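PDB 5TXE: lasso peptide isopeptidase AtxE2 from Asticcacaulis excentricus, which hydrolyses the isopeptide bond of the lasso peptides astexin-2 and astexin-3, turning these threaded substrates into linear peptides. Local coordinates for residues 182-196 / 223-237. The protein carries 1 engineered substitution. Residues are numbered along the deposited sequence; the frame is centred on the assembly and turned at random.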
loop_
_atom_site.group_PDB
_atom_site.type_symbol
_atom_site.label_atom_id
_atom_site.label_comp_id
_atom_site.label_asym_id
_atom_site.label_seq_id
_atom_site.Cartn_x
_atom_site.Cartn_y
_atom_site.Cartn_z
ATOM N N ASN A 182 10.475 -19.409 27.818
ATOM C CA ASN A 182 10.917 -20.644 27.192
ATOM C C ASN A 182 9.821 -21.340 26.414
ATOM O O ASN A 182 9.983 -22.497 26.031
ATOM C CB ASN A 182 11.390 -21.626 28.294
ATOM C CG ASN A 182 12.498 -21.036 29.135
ATOM O OD1 ASN A 182 13.617 -20.822 28.632
ATOM N ND2 ASN A 182 12.184 -20.684 30.392
ATOM N N THR A 183 8.703 -20.663 26.173
ATOM C CA THR A 183 7.579 -21.350 25.567
ATOM C C THR A 183 6.922 -20.462 24.524
ATOM O O THR A 183 6.706 -19.275 24.781
ATOM C CB THR A 183 6.572 -21.692 26.652
ATOM O OG1 THR A 183 7.243 -22.361 27.735
ATOM C CG2 THR A 183 5.490 -22.534 26.108
ATOM N N LEU A 184 6.629 -21.029 23.346
ATOM C CA LEU A 184 6.075 -20.262 22.223
ATOM C C LEU A 184 4.822 -20.941 21.785
ATOM O O LEU A 184 4.766 -22.166 21.673
ATOM C CB LEU A 184 7.044 -20.202 21.016
ATOM C CG LEU A 184 8.338 -19.422 21.160
ATOM C CD1 LEU A 184 9.237 -19.737 19.978
ATOM C CD2 LEU A 184 8.065 -17.935 21.205
ATOM N N ILE A 185 3.833 -20.130 21.468
ATOM C CA ILE A 185 2.643 -20.645 20.802
ATOM C C ILE A 185 2.623 -20.129 19.355
ATOM O O ILE A 185 3.018 -19.007 19.079
ATOM C CB ILE A 185 1.359 -20.214 21.544
ATOM C CG1 ILE A 185 0.159 -20.761 20.826
ATOM C CG2 ILE A 185 1.258 -18.703 21.656
ATOM C CD1 ILE A 185 -1.118 -20.668 21.636
ATOM N N TYR A 186 2.191 -20.966 18.443
ATOM C CA TYR A 186 2.228 -20.625 17.040
ATOM C C TYR A 186 1.106 -21.273 16.290
ATOM O O TYR A 186 0.511 -22.250 16.753
ATOM C CB TYR A 186 3.553 -21.042 16.414
ATOM C CG TYR A 186 3.776 -22.546 16.249
ATOM C CD1 TYR A 186 4.323 -23.332 17.274
ATOM C CD2 TYR A 186 3.527 -23.171 15.046
ATOM C CE1 TYR A 186 4.590 -24.706 17.113
ATOM C CE2 TYR A 186 3.792 -24.549 14.891
ATOM C CZ TYR A 186 4.326 -25.302 15.937
ATOM O OH TYR A 186 4.589 -26.655 15.755
ATOM N N SER A 187 0.776 -20.658 15.153
ATOM C CA SER A 187 -0.399 -21.028 14.363
ATOM C C SER A 187 -0.059 -21.269 12.908
ATOM O O SER A 187 0.973 -20.814 12.413
ATOM C CB SER A 187 -1.433 -19.900 14.412
ATOM O OG SER A 187 -0.941 -18.697 13.885
ATOM N N GLY A 188 -0.945 -21.971 12.222
ATOM C CA GLY A 188 -0.874 -22.109 10.750
ATOM C C GLY A 188 -1.909 -23.090 10.245
ATOM O O GLY A 188 -2.770 -23.489 11.026
ATOM N N ARG A 189 -1.788 -23.548 8.986
ATOM C CA ARG A 189 -2.845 -24.271 8.345
ATOM C C ARG A 189 -2.409 -25.538 7.631
ATOM O O ARG A 189 -2.364 -25.587 6.406
ATOM C CB ARG A 189 -3.606 -23.332 7.392
ATOM C CG ARG A 189 -4.312 -22.183 8.127
ATOM C CD ARG A 189 -5.096 -21.231 7.228
ATOM N NE ARG A 189 -4.226 -20.588 6.269
ATOM C CZ ARG A 189 -4.663 -19.944 5.188
ATOM N NH1 ARG A 189 -5.956 -19.833 4.949
ATOM N NH2 ARG A 189 -3.810 -19.400 4.366
ATOM N N PRO A 190 -2.178 -26.604 8.389
ATOM C CA PRO A 190 -1.820 -27.846 7.734
ATOM C C PRO A 190 -2.918 -28.276 6.809
ATOM O O PRO A 190 -2.649 -28.975 5.844
ATOM C CB PRO A 190 -1.697 -28.843 8.900
ATOM C CG PRO A 190 -2.379 -28.191 10.063
ATOM C CD PRO A 190 -2.137 -26.726 9.862
ATOM N N GLY A 191 -4.167 -27.905 7.088
ATOM C CA GLY A 191 -5.269 -28.286 6.166
ATOM C C GLY A 191 -5.066 -27.727 4.735
ATOM O O GLY A 191 -5.597 -28.258 3.761
ATOM N N PHE A 192 -4.356 -26.627 4.622
ATOM C CA PHE A 192 -4.163 -25.971 3.353
ATOM C C PHE A 192 -3.229 -26.857 2.551
ATOM O O PHE A 192 -3.473 -27.120 1.385
ATOM C CB PHE A 192 -3.585 -24.565 3.525
ATOM C CG PHE A 192 -3.381 -23.857 2.228
ATOM C CD1 PHE A 192 -2.243 -24.086 1.486
ATOM C CD2 PHE A 192 -4.338 -23.015 1.721
ATOM C CE1 PHE A 192 -2.062 -23.449 0.265
ATOM C CE2 PHE A 192 -4.162 -22.390 0.517
ATOM C CZ PHE A 192 -3.030 -22.586 -0.226
ATOM N N VAL A 193 -2.193 -27.357 3.202
ATOM C CA VAL A 193 -1.286 -28.325 2.596
ATOM C C VAL A 193 -1.967 -29.615 2.149
ATOM O O VAL A 193 -1.737 -30.105 1.047
ATOM C CB VAL A 193 -0.110 -28.638 3.561
ATOM C CG1 VAL A 193 0.814 -29.716 2.980
ATOM C CG2 VAL A 193 0.716 -27.379 3.794
ATOM N N GLU A 194 -2.789 -30.183 3.003
ATOM C CA GLU A 194 -3.531 -31.368 2.644
ATOM C C GLU A 194 -4.489 -31.105 1.439
ATOM O O GLU A 194 -4.712 -31.975 0.611
ATOM C CB GLU A 194 -4.319 -31.897 3.873
ATOM C CG GLU A 194 -3.409 -32.251 5.084
ATOM C CD GLU A 194 -4.111 -32.303 6.470
ATOM O OE1 GLU A 194 -5.344 -32.002 6.594
ATOM O OE2 GLU A 194 -3.405 -32.665 7.453
ATOM N N ALA A 195 -5.120 -29.952 1.407
ATOM C CA ALA A 195 -6.086 -29.649 0.365
ATOM C C ALA A 195 -5.315 -29.557 -0.962
ATOM O O ALA A 195 -5.823 -30.013 -1.977
ATOM C CB ALA A 195 -6.806 -28.337 0.630
ATOM N N GLU A 196 -4.101 -29.016 -0.927
ATOM C CA GLU A 196 -3.266 -28.962 -2.102
ATOM C C GLU A 196 -2.932 -30.324 -2.589
ATOM O O GLU A 196 -2.886 -30.544 -3.803
ATOM C CB GLU A 196 -1.994 -28.144 -1.888
ATOM C CG GLU A 196 -2.253 -26.659 -2.040
ATOM C CD GLU A 196 -1.010 -25.784 -1.838
ATOM O OE1 GLU A 196 -0.195 -26.085 -0.892
ATOM O OE2 GLU A 196 -0.878 -24.774 -2.607
ATOM N N VAL A 223 -7.436 -23.702 -3.420
ATOM C CA VAL A 223 -8.031 -24.256 -2.248
ATOM C C VAL A 223 -9.119 -23.302 -1.780
ATOM O O VAL A 223 -8.873 -22.101 -1.578
ATOM C CB VAL A 223 -6.993 -24.353 -1.109
ATOM C CG1 VAL A 223 -7.653 -24.771 0.190
ATOM C CG2 VAL A 223 -5.835 -25.300 -1.493
ATOM N N LEU A 224 -10.302 -23.845 -1.549
ATOM C CA LEU A 224 -11.456 -23.083 -1.007
ATOM C C LEU A 224 -11.459 -23.092 0.520
ATOM O O LEU A 224 -11.153 -24.103 1.144
ATOM C CB LEU A 224 -12.755 -23.727 -1.479
ATOM C CG LEU A 224 -12.874 -23.799 -3.011
ATOM C CD1 LEU A 224 -14.117 -24.616 -3.431
ATOM C CD2 LEU A 224 -12.912 -22.394 -3.615
ATOM N N GLU A 225 -11.888 -21.991 1.112
ATOM C CA GLU A 225 -12.354 -22.004 2.502
ATOM C C GLU A 225 -13.481 -23.039 2.667
ATOM O O GLU A 225 -14.188 -23.296 1.713
ATOM C CB GLU A 225 -12.852 -20.607 2.846
ATOM C CG GLU A 225 -11.733 -19.603 3.059
ATOM C CD GLU A 225 -10.859 -19.970 4.256
ATOM O OE1 GLU A 225 -11.250 -20.840 5.085
ATOM O OE2 GLU A 225 -9.777 -19.377 4.397
ATOM N N PRO A 226 -13.712 -23.625 3.847
ATOM C CA PRO A 226 -13.074 -23.239 5.112
ATOM C C PRO A 226 -11.829 -24.072 5.311
ATOM O O PRO A 226 -11.843 -25.276 5.067
ATOM C CB PRO A 226 -14.130 -23.650 6.160
ATOM C CG PRO A 226 -14.769 -24.883 5.558
ATOM C CD PRO A 226 -14.736 -24.685 4.034
ATOM N N ILE A 227 -10.769 -23.446 5.762
ATOM C CA ILE A 227 -9.597 -24.180 6.171
ATOM C C ILE A 227 -9.266 -23.661 7.570
ATOM O O ILE A 227 -9.060 -22.471 7.751
ATOM C CB ILE A 227 -8.378 -23.845 5.284
ATOM C CG1 ILE A 227 -8.552 -24.346 3.865
ATOM C CG2 ILE A 227 -7.098 -24.421 5.876
ATOM C CD1 ILE A 227 -8.694 -25.851 3.692
ATOM N N SER A 228 -9.153 -24.551 8.548
ATOM C CA SER A 228 -8.942 -24.114 9.917
ATOM C C SER A 228 -7.499 -23.808 10.258
ATOM O O SER A 228 -6.552 -24.368 9.693
ATOM C CB SER A 228 -9.334 -25.222 10.891
ATOM O OG SER A 228 -10.526 -25.848 10.510
ATOM N N ILE A 229 -7.372 -22.975 11.274
ATOM C CA ILE A 229 -6.114 -22.651 11.856
ATOM C C ILE A 229 -5.864 -23.587 13.041
ATOM O O ILE A 229 -6.771 -23.839 13.797
ATOM C CB ILE A 229 -6.160 -21.213 12.314
ATOM C CG1 ILE A 229 -6.456 -20.319 11.115
ATOM C CG2 ILE A 229 -4.825 -20.820 12.941
ATOM C CD1 ILE A 229 -6.512 -18.832 11.465
ATOM N N VAL A 230 -4.646 -24.122 13.158
ATOM C CA VAL A 230 -4.221 -25.081 14.182
ATOM C C VAL A 230 -3.191 -24.380 15.040
ATOM O O VAL A 230 -2.392 -23.566 14.524
ATOM C CB VAL A 230 -3.652 -26.309 13.497
ATOM C CG1 VAL A 230 -2.767 -27.160 14.376
ATOM C CG2 VAL A 230 -4.770 -27.151 12.941
ATOM N N TYR A 231 -3.276 -24.599 16.358
ATOM C CA TYR A 231 -2.406 -23.919 17.350
ATOM C C TYR A 231 -1.581 -24.975 18.010
ATOM O O TYR A 231 -2.105 -26.012 18.333
ATOM C CB TYR A 231 -3.234 -23.196 18.401
ATOM C CG TYR A 231 -4.133 -22.216 17.736
ATOM C CD1 TYR A 231 -3.669 -20.947 17.430
ATOM C CD2 TYR A 231 -5.459 -22.560 17.364
ATOM C CE1 TYR A 231 -4.479 -20.042 16.755
ATOM C CE2 TYR A 231 -6.277 -21.657 16.685
ATOM C CZ TYR A 231 -5.778 -20.394 16.399
ATOM O OH TYR A 231 -6.504 -19.439 15.735
ATOM N N GLN A 232 -0.298 -24.716 18.220
ATOM C CA GLN A 232 0.580 -25.653 18.909
ATOM C C GLN A 232 1.512 -24.866 19.798
ATOM O O GLN A 232 1.749 -23.672 19.562
ATOM C CB GLN A 232 1.450 -26.447 17.909
ATOM C CG GLN A 232 0.783 -27.396 16.925
ATOM C CD GLN A 232 0.765 -28.831 17.413
ATOM O OE1 GLN A 232 1.764 -29.560 17.365
ATOM N NE2 GLN A 232 -0.382 -29.250 17.854
ATOM N N VAL A 233 2.070 -25.535 20.801
ATOM C CA VAL A 233 2.985 -24.903 21.733
ATOM C C VAL A 233 4.276 -25.665 21.743
ATOM O O VAL A 233 4.270 -26.892 21.818
ATOM C CB VAL A 233 2.424 -24.912 23.170
ATOM C CG1 VAL A 233 3.426 -24.294 24.129
ATOM C CG2 VAL A 233 1.136 -24.113 23.207
ATOM N N LEU A 234 5.377 -24.923 21.706
ATOM C CA LEU A 234 6.671 -25.496 21.747
ATOM C C LEU A 234 7.393 -25.041 22.988
ATOM O O LEU A 234 7.545 -23.854 23.206
ATOM C CB LEU A 234 7.497 -25.069 20.518
ATOM C CG LEU A 234 8.933 -25.598 20.628
ATOM C CD1 LEU A 234 9.054 -26.939 19.973
ATOM C CD2 LEU A 234 9.964 -24.650 20.023
ATOM N N ASP A 235 7.913 -25.999 23.756
ATOM C CA ASP A 235 8.817 -25.708 24.890
ATOM C C ASP A 235 10.240 -25.695 24.370
ATOM O O ASP A 235 10.763 -26.708 23.989
ATOM C CB ASP A 235 8.633 -26.801 25.960
ATOM C CG ASP A 235 9.506 -26.599 27.230
ATOM O OD1 ASP A 235 10.453 -25.746 27.288
ATOM O OD2 ASP A 235 9.209 -27.352 28.177
ATOM N N LEU A 236 10.869 -24.541 24.349
ATOM C CA LEU A 236 12.197 -24.423 23.777
ATOM C C LEU A 236 13.267 -25.146 24.567
ATOM O O LEU A 236 14.308 -25.419 24.044
ATOM C CB LEU A 236 12.598 -22.967 23.697
ATOM C CG LEU A 236 11.832 -22.109 22.703
ATOM C CD1 LEU A 236 12.119 -20.644 22.980
ATOM C CD2 LEU A 236 12.229 -22.448 21.296
ATOM N N LYS A 237 13.025 -25.448 25.823
ATOM C CA LYS A 237 14.018 -26.167 26.601
ATOM C C LYS A 237 13.966 -27.673 26.412
ATOM O O LYS A 237 14.946 -28.340 26.657
ATOM C CB LYS A 237 13.857 -25.868 28.079
ATOM C CG LYS A 237 14.559 -24.598 28.528
ATOM C CD LYS A 237 14.066 -24.170 29.902
ATOM C CE LYS A 237 13.654 -25.343 30.794
ATOM N NZ LYS A 237 12.949 -24.891 32.022
HETATM O O HOH W 1 0.365 -24.298 14.648
HETATM O O HOH W 2 -8.286 -20.205 6.413
HETATM O O HOH W 3 -5.550 -26.687 9.106
#
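Y186 and Q232 sit opposite each other as a hydrogen-bonded antiparallel pair, Y186 N donating to Q232 O at 3.0 Å and Q232 N to Y186 O. With CG between the backbone N and the carbonyl carbon (chi1 70°), the Y186 ring leans toward the partner strand and lies alongside Q232. Q232 CB then rests over one ring face, 4.0 Å from the centroid, a CH-pi contact, while the Q232 amide stands nearly perpendicular to the ring. A water donates to both Y186 O and V230 O. Past the T183/D235 pair, N182 O accepts L236 N at 2.8 Å, and the N182 amide lies against the poorly ordered K237 chain. Beyond G188 strand pairing ends, and V223 and I227 pack against the helix that starts at P190. V223 puts CG2 over a face of the F192 ring, 4.2 Å from the centroid, and CG1 3.7 Å from A195 CB. I227 CG2 lies against the first helical turn, 3.7 Å from F192 N. R189, paired with E174, also makes a long salt bridge to E225. Strands 183-188 and 230-235 are the inner pair of a four-stranded antiparallel sheet, one blade of the beta-propeller characteristic of prolyl oligopeptidase-family enzymes, with helix 190-202 in the connection joining them.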